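Uncharacterized protein PA2218 (Pseudomonas aeruginosa, PDB 2HDW) is of unknown function but has an alpha/beta hydrolase fold, consistent with a hydrolase activity on a substrate not yet identified. Local coordinates at residues A74-I79 with N151-S156; A197-T202 with P308-H313; T202-T207 with A317-F322; T299-I304 with Y327-E332. All coordinates share one frame; numbering follows the deposited sequence.

Interaction 1: A74-I79 with N151-S156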
loop_
_atom_site.group_PDB
_atom_site.type_symbol
_atom_site.label_atom_id
_atom_site.label_comp_id
_atom_site.label_asym_id
_atom_site.label_seq_id
_atom_site.Cartn_x
_atom_site.Cartn_y
_atom_site.Cartn_z
ATOM N N ALA A 74 9.720 -11.665 8.821
ATOM C CA ALA A 74 10.041 -12.124 7.473
ATOM C C ALA A 74 8.828 -12.616 6.688
ATOM O O ALA A 74 7.794 -12.950 7.271
ATOM C CB ALA A 74 11.096 -13.227 7.546
ATOM N N ASN A 75 8.944 -12.631 5.362
ATOM C CA ASN A 75 7.857 -13.142 4.537
ATOM C C ASN A 75 8.279 -14.518 4.028
ATOM O O ASN A 75 9.413 -14.949 4.271
ATOM C CB ASN A 75 7.510 -12.198 3.375
ATOM C CG ASN A 75 8.638 -12.023 2.372
ATOM O OD1 ASN A 75 9.549 -12.847 2.273
ATOM N ND2 ASN A 75 8.559 -10.946 1.595
ATOM N N ARG A 76 7.375 -15.209 3.339
ATOM C CA ARG A 76 7.660 -16.555 2.840
ATOM C C ARG A 76 8.803 -16.642 1.841
ATOM O O ARG A 76 9.341 -17.721 1.588
ATOM C CB ARG A 76 6.406 -17.169 2.200
ATOM C CG ARG A 76 5.268 -17.457 3.165
ATOM C CD ARG A 76 4.155 -18.262 2.499
ATOM N NE ARG A 76 3.725 -17.675 1.233
ATOM C CZ ARG A 76 4.145 -18.081 0.039
ATOM N NH1 ARG A 76 5.007 -19.085 -0.056
ATOM N NH2 ARG A 76 3.708 -17.476 -1.062
ATOM N N TYR A 77 9.176 -15.509 1.265
ATOM C CA TYR A 77 10.241 -15.519 0.281
ATOM C C TYR A 77 11.607 -15.190 0.872
ATOM O O TYR A 77 12.584 -14.996 0.140
ATOM C CB TYR A 77 9.872 -14.579 -0.870
ATOM C CG TYR A 77 8.612 -15.029 -1.594
ATOM C CD1 TYR A 77 8.454 -16.361 -1.996
ATOM C CD2 TYR A 77 7.590 -14.129 -1.892
ATOM C CE1 TYR A 77 7.308 -16.783 -2.678
ATOM C CE2 TYR A 77 6.444 -14.536 -2.577
ATOM C CZ TYR A 77 6.309 -15.863 -2.967
ATOM O OH TYR A 77 5.188 -16.259 -3.663
ATOM N N GLY A 78 11.659 -15.136 2.202
ATOM C CA GLY A 78 12.904 -14.874 2.907
ATOM C C GLY A 78 13.311 -13.430 3.130
ATOM O O GLY A 78 14.437 -13.163 3.546
ATOM N N ILE A 79 12.414 -12.489 2.866
ATOM C CA ILE A 79 12.753 -11.085 3.057
ATOM C C ILE A 79 12.208 -10.594 4.391
ATOM O O ILE A 79 11.057 -10.871 4.736
ATOM C CB ILE A 79 12.178 -10.216 1.914
ATOM C CG1 ILE A 79 12.664 -10.764 0.566
ATOM C CG2 ILE A 79 12.613 -8.758 2.086
ATOM C CD1 ILE A 79 12.164 -9.993 -0.651
ATOM N N ASN A 151 4.782 -8.626 -3.309
ATOM C CA ASN A 151 4.096 -7.592 -2.549
ATOM C C ASN A 151 2.793 -8.116 -1.955
ATOM O O ASN A 151 2.414 -7.744 -0.840
ATOM C CB ASN A 151 3.866 -6.356 -3.428
ATOM C CG ASN A 151 5.158 -5.578 -3.674
ATOM O OD1 ASN A 151 6.101 -5.662 -2.883
ATOM N ND2 ASN A 151 5.201 -4.810 -4.755
ATOM N N THR A 152 2.102 -8.986 -2.683
ATOM C CA THR A 152 0.875 -9.557 -2.140
ATOM C C THR A 152 1.290 -10.360 -0.904
ATOM O O THR A 152 0.634 -10.308 0.135
ATOM C CB THR A 152 0.174 -10.460 -3.177
ATOM O OG1 THR A 152 -0.353 -9.642 -4.232
ATOM C CG2 THR A 152 -0.955 -11.247 -2.533
ATOM N N GLU A 153 2.403 -11.081 -1.014
ATOM C CA GLU A 153 2.925 -11.871 0.105
ATOM C C GLU A 153 3.274 -10.981 1.313
ATOM O O GLU A 153 3.028 -11.360 2.464
ATOM C CB GLU A 153 4.159 -12.662 -0.352
ATOM C CG GLU A 153 5.046 -13.217 0.765
ATOM C CD GLU A 153 4.297 -14.080 1.772
ATOM O OE1 GLU A 153 3.329 -14.768 1.386
ATOM O OE2 GLU A 153 4.692 -14.082 2.961
ATOM N N ASP A 154 3.826 -9.797 1.055
ATOM C CA ASP A 154 4.191 -8.877 2.140
ATOM C C ASP A 154 3.013 -8.616 3.073
ATOM O O ASP A 154 3.168 -8.553 4.291
ATOM C CB ASP A 154 4.671 -7.529 1.590
ATOM C CG ASP A 154 6.042 -7.601 0.941
ATOM O OD1 ASP A 154 6.858 -8.465 1.327
ATOM O OD2 ASP A 154 6.316 -6.764 0.054
ATOM N N PHE A 155 1.829 -8.455 2.499
ATOM C CA PHE A 155 0.639 -8.197 3.294
ATOM C C PHE A 155 0.344 -9.351 4.250
ATOM O O PHE A 155 0.026 -9.133 5.415
ATOM C CB PHE A 155 -0.559 -7.958 2.374
ATOM C CG PHE A 155 -1.169 -6.594 2.515
ATOM C CD1 PHE A 155 -1.501 -5.848 1.387
ATOM C CD2 PHE A 155 -1.437 -6.065 3.777
ATOM C CE1 PHE A 155 -2.096 -4.591 1.510
ATOM C CE2 PHE A 155 -2.032 -4.807 3.916
ATOM C CZ PHE A 155 -2.363 -4.068 2.776
ATOM N N SER A 156 0.450 -10.579 3.759
ATOM C CA SER A 156 0.186 -11.738 4.598
ATOM C C SER A 156 1.326 -11.990 5.583
ATOM O O SER A 156 1.128 -12.616 6.625
ATOM C CB SER A 156 -0.073 -12.967 3.729
ATOM O OG SER A 156 -1.358 -12.867 3.127
HETATM O O HOH W 1 1.998 -15.211 -0.806
#
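Asn-75 and Arg-76 meet Glu-153 and Asp-154 where a beta-hairpin comes down on a helix of the alpha/beta hydrolase fold. The hairpin joins strands 66-74 and 80-88 at one margin of the sheet, and its type I turn, Asn-75 to Gly-78, leans on helix 148-164. The charged part centres on Glu-153. A bend at chi2 (55°) turns its CD toward Arg-76, and both carboxylate oxygens are used, each met from above the carboxylate plane. OE2 takes the backbone N of Arg-76 at 2.9 Å in an almost straight bond (175°). OE1 forms the salt bridge to Arg-76 NE at 2.9 Å, with the guanidinium nearly perpendicular to the carboxylate. A water bridges the same pair, giving a proton to OE1 at 2.6 Å and accepting from Arg-76 NH2, in the plane of the guanidinium. The amide of Asn-75 supplies a second set of hydrogen bonds. ND2 reaches the carboxylate oxygen OD1 of Asp-154 at 3.0 Å, with amide and carboxylate nearly coplanar; that OD1 also bonds Ser-133 in a neighbouring loop. The other end of the same amide works inside the turn: Asn-75 OD1 receives Ile-79 N at 2.9 Å and, weakly, Tyr-77 N in an Asx turn. One side chain therefore shapes the hairpin and ties it to the helix. The apolar share is small. CB and CG of Glu-153 lie against the CE2-CD2 side of the Tyr-77 ring, CB standing 3.7 Å from CE2, while the phenol OH of Tyr-77 bonds OD1 of Asp-149 near the start of the helix.

Interaction 2: A197-T202 with P308-H313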
loop_
_atom_site.group_PDB
_atom_site.type_symbol
_atom_site.label_atom_id
_atom_site.label_comp_id
_atom_site.label_asym_id
_atom_site.label_seq_id
_atom_site.Cartn_x
_atom_site.Cartn_y
_atom_site.Cartn_z
ATOM N N ALA A 197 -11.935 -8.906 6.901
ATOM C CA ALA A 197 -12.572 -7.831 6.150
ATOM C C ALA A 197 -11.482 -6.987 5.520
ATOM O O ALA A 197 -10.341 -7.007 5.980
ATOM C CB ALA A 197 -13.434 -6.975 7.081
ATOM N N VAL A 198 -11.835 -6.240 4.475
ATOM C CA VAL A 198 -10.865 -5.419 3.768
ATOM C C VAL A 198 -11.449 -4.105 3.256
ATOM O O VAL A 198 -12.561 -4.064 2.725
ATOM C CB VAL A 198 -10.267 -6.190 2.552
ATOM C CG1 VAL A 198 -11.382 -6.577 1.576
ATOM C CG2 VAL A 198 -9.220 -5.335 1.848
ATOM N N VAL A 199 -10.671 -3.041 3.428
ATOM C CA VAL A 199 -11.021 -1.698 2.973
ATOM C C VAL A 199 -9.910 -1.238 2.045
ATOM O O VAL A 199 -8.744 -1.515 2.302
ATOM C CB VAL A 199 -11.068 -0.685 4.145
ATOM C CG1 VAL A 199 -11.024 0.749 3.598
ATOM C CG2 VAL A 199 -12.318 -0.891 4.966
ATOM N N THR A 200 -10.263 -0.558 0.957
ATOM C CA THR A 200 -9.254 -0.021 0.052
ATOM C C THR A 200 -9.509 1.479 0.003
ATOM O O THR A 200 -10.658 1.918 0.079
ATOM C CB THR A 200 -9.361 -0.591 -1.386
ATOM O OG1 THR A 200 -10.659 -0.313 -1.927
ATOM C CG2 THR A 200 -9.107 -2.091 -1.390
ATOM N N SER A 201 -8.445 2.265 -0.096
ATOM C CA SER A 201 -8.599 3.713 -0.154
ATOM C C SER A 201 -7.930 4.266 -1.411
ATOM O O SER A 201 -6.740 4.040 -1.634
ATOM C CB SER A 201 -7.990 4.360 1.094
ATOM O OG SER A 201 -8.317 5.739 1.166
ATOM N N THR A 202 -8.708 4.972 -2.232
ATOM C CA THR A 202 -8.210 5.576 -3.473
ATOM C C THR A 202 -7.208 4.635 -4.168
ATOM O O THR A 202 -6.090 5.017 -4.528
ATOM C CB THR A 202 -7.578 6.983 -3.171
ATOM O OG1 THR A 202 -7.372 7.690 -4.398
ATOM C CG2 THR A 202 -6.242 6.852 -2.423
ATOM N N PRO A 308 -16.684 -9.187 3.765
ATOM C CA PRO A 308 -16.991 -7.856 3.238
ATOM C C PRO A 308 -15.848 -6.995 2.703
ATOM O O PRO A 308 -14.727 -7.024 3.217
ATOM C CB PRO A 308 -17.676 -7.191 4.418
ATOM C CG PRO A 308 -16.818 -7.668 5.555
ATOM C CD PRO A 308 -16.630 -9.155 5.239
ATOM N N ILE A 309 -16.173 -6.209 1.678
ATOM C CA ILE A 309 -15.228 -5.290 1.047
ATOM C C ILE A 309 -15.830 -3.891 1.023
ATOM O O ILE A 309 -17.000 -3.721 0.681
ATOM C CB ILE A 309 -14.947 -5.645 -0.425
ATOM C CG1 ILE A 309 -14.369 -7.053 -0.551
ATOM C CG2 ILE A 309 -13.970 -4.644 -1.011
ATOM C CD1 ILE A 309 -14.194 -7.476 -1.994
ATOM N N LEU A 310 -15.029 -2.899 1.393
ATOM C CA LEU A 310 -15.464 -1.508 1.364
ATOM C C LEU A 310 -14.406 -0.747 0.573
ATOM O O LEU A 310 -13.291 -0.553 1.053
ATOM C CB LEU A 310 -15.568 -0.928 2.782
ATOM C CG LEU A 310 -15.755 0.598 2.852
ATOM C CD1 LEU A 310 -17.034 0.998 2.114
ATOM C CD2 LEU A 310 -15.812 1.059 4.302
ATOM N N LEU A 311 -14.734 -0.346 -0.647
ATOM C CA LEU A 311 -13.786 0.406 -1.456
ATOM C C LEU A 311 -14.156 1.880 -1.320
ATOM O O LEU A 311 -15.296 2.264 -1.573
ATOM C CB LEU A 311 -13.855 -0.040 -2.919
ATOM C CG LEU A 311 -13.610 -1.540 -3.138
ATOM C CD1 LEU A 311 -14.951 -2.259 -3.141
ATOM C CD2 LEU A 311 -12.898 -1.778 -4.473
ATOM N N ILE A 312 -13.190 2.694 -0.905
ATOM C CA ILE A 312 -13.404 4.124 -0.698
ATOM C C ILE A 312 -12.646 4.921 -1.758
ATOM O O ILE A 312 -11.496 4.615 -2.050
ATOM C CB ILE A 312 -12.907 4.532 0.714
ATOM C CG1 ILE A 312 -13.550 3.618 1.761
ATOM C CG2 ILE A 312 -13.233 5.999 0.996
ATOM C CD1 ILE A 312 -13.140 3.907 3.200
ATOM N N HIS A 313 -13.278 5.945 -2.329
ATOM C CA HIS A 313 -12.614 6.729 -3.368
ATOM C C HIS A 313 -13.175 8.141 -3.535
ATOM O O HIS A 313 -14.387 8.365 -3.434
ATOM C CB HIS A 313 -12.700 5.993 -4.713
ATOM C CG HIS A 313 -11.451 6.090 -5.534
ATOM N ND1 HIS A 313 -10.697 4.986 -5.875
ATOM C CD2 HIS A 313 -10.795 7.162 -6.037
ATOM C CE1 HIS A 313 -9.628 5.374 -6.548
ATOM N NE2 HIS A 313 -9.663 6.690 -6.660
HETATM O O HOH W 2 -10.390 2.309 -3.176
#
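Val-198, Thr-200 and Thr-202 exchange backbone hydrogen bonds with Pro-308, Leu-310 and Ile-312 in unbroken alternation. The shortest are Ile-312 N to Thr-200 O and Thr-202 N to Ile-312 O, both 2.8 Å. Strands 197-201 and 309-313 run parallel, 11° apart. They are adjacent strands of the central alpha/beta hydrolase sheet, with strand 173-178 pairing on the far side of 197-201. Apolar side chains lie abreast on both faces. Val-198 CG1 sits 3.7 Å from Ile-309 CG1, on the face covered by helix 180-191. On the face covered by helix 356-366, Val-199 CG2 meets Leu-310 CB, while CG1, anti to the backbone N (chi1 163°), reaches on to Ile-312 CD1 at 3.8 Å. The polar side chains gather towards the C-terminal end. Thr-200 OG1 packs 3.2 Å from Leu-311 CA and shares a water with Ile-312 O, which takes the water's proton at 2.8 Å. Beyond it, where Thr-202 turns into a left-handed backbone conformation, its CA lies over the face of the His-313 imidazole, 3.5 Å from the centroid, a CH-pi contact. Ser-323 OG and Ser-319 OG hold ND1 and NE2 of that ring.

Interaction 3: T202-T207 with A317-F322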
loop_
_atom_site.group_PDB
_atom_site.type_symbol
_atom_site.label_atom_id
_atom_site.label_comp_id
_atom_site.label_asym_id
_atom_site.label_seq_id
_atom_site.Cartn_x
_atom_site.Cartn_y
_atom_site.Cartn_z
ATOM N N THR A 202 -8.708 4.972 -2.232
ATOM C CA THR A 202 -8.210 5.576 -3.473
ATOM C C THR A 202 -7.208 4.635 -4.168
ATOM O O THR A 202 -6.090 5.017 -4.528
ATOM C CB THR A 202 -7.578 6.983 -3.171
ATOM O OG1 THR A 202 -7.372 7.690 -4.398
ATOM C CG2 THR A 202 -6.242 6.852 -2.423
ATOM N N MET A 203 -7.656 3.401 -4.384
ATOM C CA MET A 203 -6.834 2.345 -4.970
ATOM C C MET A 203 -6.459 2.438 -6.442
ATOM O O MET A 203 -7.089 3.139 -7.238
ATOM C CB MET A 203 -7.502 0.967 -4.749
ATOM C CG MET A 203 -8.663 0.635 -5.718
ATOM S SD MET A 203 -9.296 -1.098 -5.652
ATOM C CE MET A 203 -8.150 -1.952 -6.740
ATOM N N TYR A 204 -5.415 1.679 -6.771
ATOM C CA TYR A 204 -4.887 1.508 -8.119
ATOM C C TYR A 204 -4.734 -0.010 -8.197
ATOM O O TYR A 204 -4.572 -0.670 -7.169
ATOM C CB TYR A 204 -3.462 2.055 -8.249
ATOM C CG TYR A 204 -3.263 3.436 -8.833
ATOM C CD1 TYR A 204 -3.755 4.571 -8.189
ATOM C CD2 TYR A 204 -2.451 3.619 -9.957
ATOM C CE1 TYR A 204 -3.429 5.851 -8.636
ATOM C CE2 TYR A 204 -2.120 4.894 -10.411
ATOM C CZ TYR A 204 -2.607 6.006 -9.741
ATOM O OH TYR A 204 -2.227 7.272 -10.139
ATOM N N ASP A 205 -4.802 -0.562 -9.398
ATOM C CA ASP A 205 -4.527 -1.981 -9.592
ATOM C C ASP A 205 -3.206 -1.776 -10.332
ATOM O O ASP A 205 -3.215 -1.430 -11.515
ATOM C CB ASP A 205 -5.554 -2.644 -10.520
ATOM C CG ASP A 205 -5.102 -4.016 -11.003
ATOM O OD1 ASP A 205 -3.879 -4.258 -11.034
ATOM O OD2 ASP A 205 -5.958 -4.849 -11.376
ATOM N N MET A 206 -2.075 -1.940 -9.646
ATOM C CA MET A 206 -0.791 -1.703 -10.296
ATOM C C MET A 206 -0.480 -2.541 -11.544
ATOM O O MET A 206 0.270 -2.081 -12.413
ATOM C CB MET A 206 0.361 -1.813 -9.283
ATOM C CG MET A 206 0.370 -0.729 -8.177
ATOM S SD MET A 206 0.212 1.020 -8.743
ATOM C CE MET A 206 1.657 1.112 -9.811
ATOM N N THR A 207 -1.035 -3.753 -11.658
ATOM C CA THR A 207 -0.753 -4.558 -12.847
ATOM C C THR A 207 -1.506 -3.959 -14.030
ATOM O O THR A 207 -1.004 -3.935 -15.158
ATOM C CB THR A 207 -1.152 -6.060 -12.674
ATOM O OG1 THR A 207 -2.574 -6.186 -12.512
ATOM C CG2 THR A 207 -0.439 -6.659 -11.473
ATOM N N ALA A 317 -11.214 12.015 -8.100
ATOM C CA ALA A 317 -9.944 11.328 -8.322
ATOM C C ALA A 317 -9.806 10.782 -9.740
ATOM O O ALA A 317 -10.735 10.177 -10.281
ATOM C CB ALA A 317 -9.775 10.197 -7.307
ATOM N N HIS A 318 -8.640 11.006 -10.336
ATOM C CA HIS A 318 -8.348 10.527 -11.687
ATOM C C HIS A 318 -8.351 9.004 -11.679
ATOM O O HIS A 318 -8.535 8.350 -12.709
ATOM C CB HIS A 318 -6.955 10.993 -12.114
ATOM C CG HIS A 318 -5.851 10.378 -11.310
ATOM N ND1 HIS A 318 -5.589 10.737 -10.005
ATOM C CD2 HIS A 318 -4.979 9.384 -11.607
ATOM C CE1 HIS A 318 -4.606 9.992 -9.532
ATOM N NE2 HIS A 318 -4.218 9.162 -10.485
ATOM N N SER A 319 -8.136 8.448 -10.494
ATOM C CA SER A 319 -8.056 7.006 -10.306
ATOM C C SER A 319 -9.350 6.348 -9.843
ATOM O O SER A 319 -9.370 5.146 -9.579
ATOM C CB SER A 319 -6.981 6.719 -9.270
ATOM O OG SER A 319 -7.277 7.471 -8.107
ATOM N N ARG A 320 -10.423 7.119 -9.737
ATOM C CA ARG A 320 -11.675 6.549 -9.259
ATOM C C ARG A 320 -12.112 5.316 -10.033
ATOM O O ARG A 320 -12.713 4.401 -9.466
ATOM C CB ARG A 320 -12.797 7.584 -9.294
ATOM C CG ARG A 320 -14.079 7.091 -8.633
ATOM C CD ARG A 320 -15.188 8.128 -8.691
ATOM N NE ARG A 320 -15.607 8.385 -10.063
ATOM C CZ ARG A 320 -16.524 9.282 -10.412
ATOM N NH1 ARG A 320 -17.126 10.016 -9.481
ATOM N NH2 ARG A 320 -16.838 9.443 -11.696
ATOM N N TYR A 321 -11.807 5.276 -11.325
ATOM C CA TYR A 321 -12.223 4.141 -12.135
ATOM C C TYR A 321 -11.653 2.801 -11.666
ATOM O O TYR A 321 -12.283 1.761 -11.867
ATOM C CB TYR A 321 -11.890 4.385 -13.610
ATOM C CG TYR A 321 -10.441 4.217 -13.990
ATOM C CD1 TYR A 321 -9.970 3.002 -14.486
ATOM C CD2 TYR A 321 -9.555 5.293 -13.928
ATOM C CE1 TYR A 321 -8.659 2.862 -14.922
ATOM C CE2 TYR A 321 -8.240 5.165 -14.359
ATOM C CZ TYR A 321 -7.802 3.947 -14.858
ATOM O OH TYR A 321 -6.512 3.816 -15.298
ATOM N N PHE A 322 -10.478 2.809 -11.039
ATOM C CA PHE A 322 -9.898 1.553 -10.550
ATOM C C PHE A 322 -10.830 0.866 -9.552
ATOM O O PHE A 322 -11.018 -0.352 -9.603
ATOM C CB PHE A 322 -8.540 1.794 -9.882
ATOM C CG PHE A 322 -7.430 2.106 -10.850
ATOM C CD1 PHE A 322 -7.080 1.197 -11.844
ATOM C CD2 PHE A 322 -6.726 3.302 -10.759
ATOM C CE1 PHE A 322 -6.038 1.474 -12.737
ATOM C CE2 PHE A 322 -5.681 3.591 -11.646
ATOM C CZ PHE A 322 -5.340 2.672 -12.637
#
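Tyr-204 and Phe-322 bring their CA atoms within 5.6 Å, as the loop after strand 197-201 passes the first turn of helix 320-329. Together with His-318 they form an aromatic cluster. The Tyr-204 and Phe-322 rings make an offset stack, planes 27° apart and centroids 4.8 Å apart. CE2 of Phe-322 stands over the Tyr-204 face near CD2, at 3.6 Å. The same Phe-322 ring also lies against backbone: Tyr-204 CA makes a CH-pi contact on one face, and Asp-205 N sits above that face too, 3.8 Å from CD1. Met-203 O is pressed against Phe-322 CB at 3.3 Å. This oxygen and Asp-205 N are both buried here and have no polar partner in the model. The polar end of the cluster is the nearly straight hydrogen bond between Tyr-204 OH and His-318 NE2, 2.8 Å long, in which the hydroxyl lies in the imidazole plane at its edge. Tyr-214 and Tyr-263 hydroxyls bond the same OH, and the Phe-259 ring stacks on His-318. Ser-319 CB lies 3.7 Å from Tyr-204 CE1. Further on, Asp-205 N-caps helix 206-212: OD1 accepts weakly from Thr-207 N, the capping bond, and also takes Thr-207 OG1 at 2.8 Å. The contact lies past the C-terminal ends of strands 197-201 and 309-314, joins the starts of helices 206-212 and 320-329, and reaches Cys-179 through the backbone of Tyr-204.

Interaction 4: T299-I304 with Y327-E332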
loop_
_atom_site.group_PDB
_atom_site.type_symbol
_atom_site.label_atom_id
_atom_site.label_comp_id
_atom_site.label_asym_id
_atom_site.label_seq_id
_atom_site.Cartn_x
_atom_site.Cartn_y
_atom_site.Cartn_z
ATOM N N THR A 299 -7.532 -11.856 -9.684
ATOM C CA THR A 299 -8.207 -12.921 -10.414
ATOM C C THR A 299 -9.311 -13.558 -9.577
ATOM O O THR A 299 -10.408 -13.832 -10.073
ATOM C CB THR A 299 -7.225 -14.039 -10.823
ATOM O OG1 THR A 299 -6.181 -13.483 -11.624
ATOM C CG2 THR A 299 -7.947 -15.118 -11.637
ATOM N N TYR A 300 -9.013 -13.780 -8.301
ATOM C CA TYR A 300 -9.946 -14.426 -7.389
ATOM C C TYR A 300 -10.663 -13.480 -6.429
ATOM O O TYR A 300 -11.064 -13.874 -5.327
ATOM C CB TYR A 300 -9.181 -15.499 -6.617
ATOM C CG TYR A 300 -8.526 -16.501 -7.547
ATOM C CD1 TYR A 300 -9.269 -17.529 -8.118
ATOM C CD2 TYR A 300 -7.177 -16.386 -7.903
ATOM C CE1 TYR A 300 -8.699 -18.422 -9.020
ATOM C CE2 TYR A 300 -6.590 -17.275 -8.812
ATOM C CZ TYR A 300 -7.367 -18.292 -9.366
ATOM O OH TYR A 300 -6.829 -19.177 -10.273
ATOM N N ILE A 301 -10.856 -12.240 -6.864
ATOM C CA ILE A 301 -11.508 -11.235 -6.038
ATOM C C ILE A 301 -12.893 -11.639 -5.523
ATOM O O ILE A 301 -13.287 -11.245 -4.429
ATOM C CB ILE A 301 -11.602 -9.891 -6.803
ATOM C CG1 ILE A 301 -12.103 -8.797 -5.866
ATOM C CG2 ILE A 301 -12.502 -10.045 -8.031
ATOM C CD1 ILE A 301 -12.053 -7.411 -6.467
ATOM N N LYS A 302 -13.629 -12.433 -6.297
ATOM C CA LYS A 302 -14.961 -12.862 -5.878
ATOM C C LYS A 302 -14.915 -13.852 -4.719
ATOM O O LYS A 302 -15.939 -14.117 -4.081
ATOM C CB LYS A 302 -15.721 -13.491 -7.049
ATOM C CG LYS A 302 -16.120 -12.504 -8.133
ATOM C CD LYS A 302 -16.799 -13.224 -9.299
ATOM C CE LYS A 302 -17.291 -12.242 -10.353
ATOM N NZ LYS A 302 -17.848 -12.933 -11.555
ATOM N N GLU A 303 -13.729 -14.391 -4.448
ATOM C CA GLU A 303 -13.569 -15.351 -3.367
ATOM C C GLU A 303 -13.269 -14.705 -2.026
ATOM O O GLU A 303 -12.914 -15.383 -1.060
ATOM C CB GLU A 303 -12.517 -16.400 -3.742
ATOM C CG GLU A 303 -13.058 -17.356 -4.805
ATOM C CD GLU A 303 -12.053 -18.383 -5.270
ATOM O OE1 GLU A 303 -11.221 -18.828 -4.454
ATOM O OE2 GLU A 303 -12.109 -18.758 -6.458
ATOM N N ILE A 304 -13.408 -13.384 -1.979
ATOM C CA ILE A 304 -13.250 -12.659 -0.732
ATOM C C ILE A 304 -14.587 -12.919 -0.038
ATOM O O ILE A 304 -14.645 -13.145 1.174
ATOM C CB ILE A 304 -13.040 -11.139 -0.976
ATOM C CG1 ILE A 304 -11.595 -10.891 -1.437
ATOM C CG2 ILE A 304 -13.327 -10.348 0.302
ATOM C CD1 ILE A 304 -11.323 -9.471 -1.918
ATOM N N TYR A 327 -14.955 -2.938 -7.887
ATOM C CA TYR A 327 -16.287 -3.115 -7.327
ATOM C C TYR A 327 -17.143 -3.992 -8.237
ATOM O O TYR A 327 -17.837 -4.887 -7.764
ATOM C CB TYR A 327 -16.971 -1.763 -7.131
ATOM C CG TYR A 327 -18.405 -1.866 -6.661
ATOM C CD1 TYR A 327 -18.710 -2.180 -5.336
ATOM C CD2 TYR A 327 -19.460 -1.649 -7.545
ATOM C CE1 TYR A 327 -20.035 -2.272 -4.900
ATOM C CE2 TYR A 327 -20.788 -1.736 -7.126
ATOM C CZ TYR A 327 -21.068 -2.045 -5.804
ATOM O OH TYR A 327 -22.376 -2.101 -5.385
ATOM N N ALA A 328 -17.090 -3.741 -9.543
ATOM C CA ALA A 328 -17.884 -4.526 -10.488
ATOM C C ALA A 328 -17.426 -5.977 -10.521
ATOM O O ALA A 328 -18.244 -6.892 -10.668
ATOM C CB ALA A 328 -17.796 -3.923 -11.887
ATOM N N ALA A 329 -16.118 -6.180 -10.379
ATOM C CA ALA A 329 -15.534 -7.518 -10.393
ATOM C C ALA A 329 -15.812 -8.308 -9.123
ATOM O O ALA A 329 -15.893 -9.537 -9.159
ATOM C CB ALA A 329 -14.031 -7.421 -10.610
ATOM N N ALA A 330 -15.956 -7.604 -8.004
ATOM C CA ALA A 330 -16.198 -8.238 -6.708
ATOM C C ALA A 330 -17.613 -8.782 -6.536
ATOM O O ALA A 330 -18.492 -8.528 -7.354
ATOM C CB ALA A 330 -15.890 -7.251 -5.590
ATOM N N ALA A 331 -17.821 -9.525 -5.452
ATOM C CA ALA A 331 -19.119 -10.111 -5.137
ATOM C C ALA A 331 -19.591 -9.559 -3.797
ATOM O O ALA A 331 -18.783 -9.070 -3.013
ATOM C CB ALA A 331 -18.999 -11.631 -5.059
ATOM N N GLU A 332 -20.894 -9.625 -3.535
ATOM C CA GLU A 332 -21.422 -9.138 -2.262
ATOM C C GLU A 332 -20.904 -10.075 -1.172
ATOM O O GLU A 332 -20.675 -11.254 -1.421
ATOM C CB GLU A 332 -22.956 -9.148 -2.269
ATOM C CG GLU A 332 -23.597 -8.171 -3.258
ATOM C CD GLU A 332 -23.435 -6.710 -2.858
ATOM O OE1 GLU A 332 -23.798 -5.831 -3.670
ATOM O OE2 GLU A 332 -22.955 -6.435 -1.737
HETATM O O HOH W 3 -15.859 -10.536 -3.571
#
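The peptide unit joining Ala-329 to Ala-330 is the flat group that Ile-301 and Lys-302 meet, one over a face and the other at the edge. CG2 of Ile-301 stands over one face, 3.6 Å from Ala-329 O, and CD1 of the same residue lies on that side too, touching Ala-330 CB at 3.9 Å. At the edge, beyond the carbonyl oxygen and close to the peptide plane, comes Lys-302 CG, 3.1 Å from Ala-329 O. From there the extended lysine chain runs past the oxygen, with CE also at 3.3 Å, leaving the carbonyl beside the aliphatic part of the side chain. Ile-301 has CG1 anti to the backbone N (chi1 -172°), while CG2 takes the crowded position and also meets Ala-329 CB at 4.0 Å. The short 3-10 segment 301-303 comes near the end of helix 320-329, the CA atoms of Lys-302 and Ala-330 being 4.9 Å apart; the small alanine side chains are consistent with this close approach. Ala-330 is where the chain leaves helical geometry, and its methyl also packs on Ile-309 of strand 309-314. A water also bridges the two segments, 2.8 Å from Ile-301 O and accepting from Ala-331 N. With methyl and methylene packing in direct contact and the polar link made through that water, the contact depends on close fit between helix end and loop, and little on charge.

Overall arrangement
Interactions 2 and 3 are buried and continuous: they share Thr-202, and Leu-311 of one packs on Met-203 of the other. Interaction 2 pairs strands 197-201 and 309-314 inside the sheet through backbone bonds and aliphatic packing; interaction 3 follows the same two chain runs into their next helices, where aromatic rings take over. Interaction 4 uses the other end of helix 320-329 and borders interaction 2 through Ile-309, but is only partly buried, about 19 Å from the chain centre. Interaction 1 stands apart, its centre 22 or 23 Å from the other three; largely buried but with Arg-76 and Tyr-77 exposed, it holds the hairpin of strands 66-74 and 80-88 with carboxylates and a salt bridge.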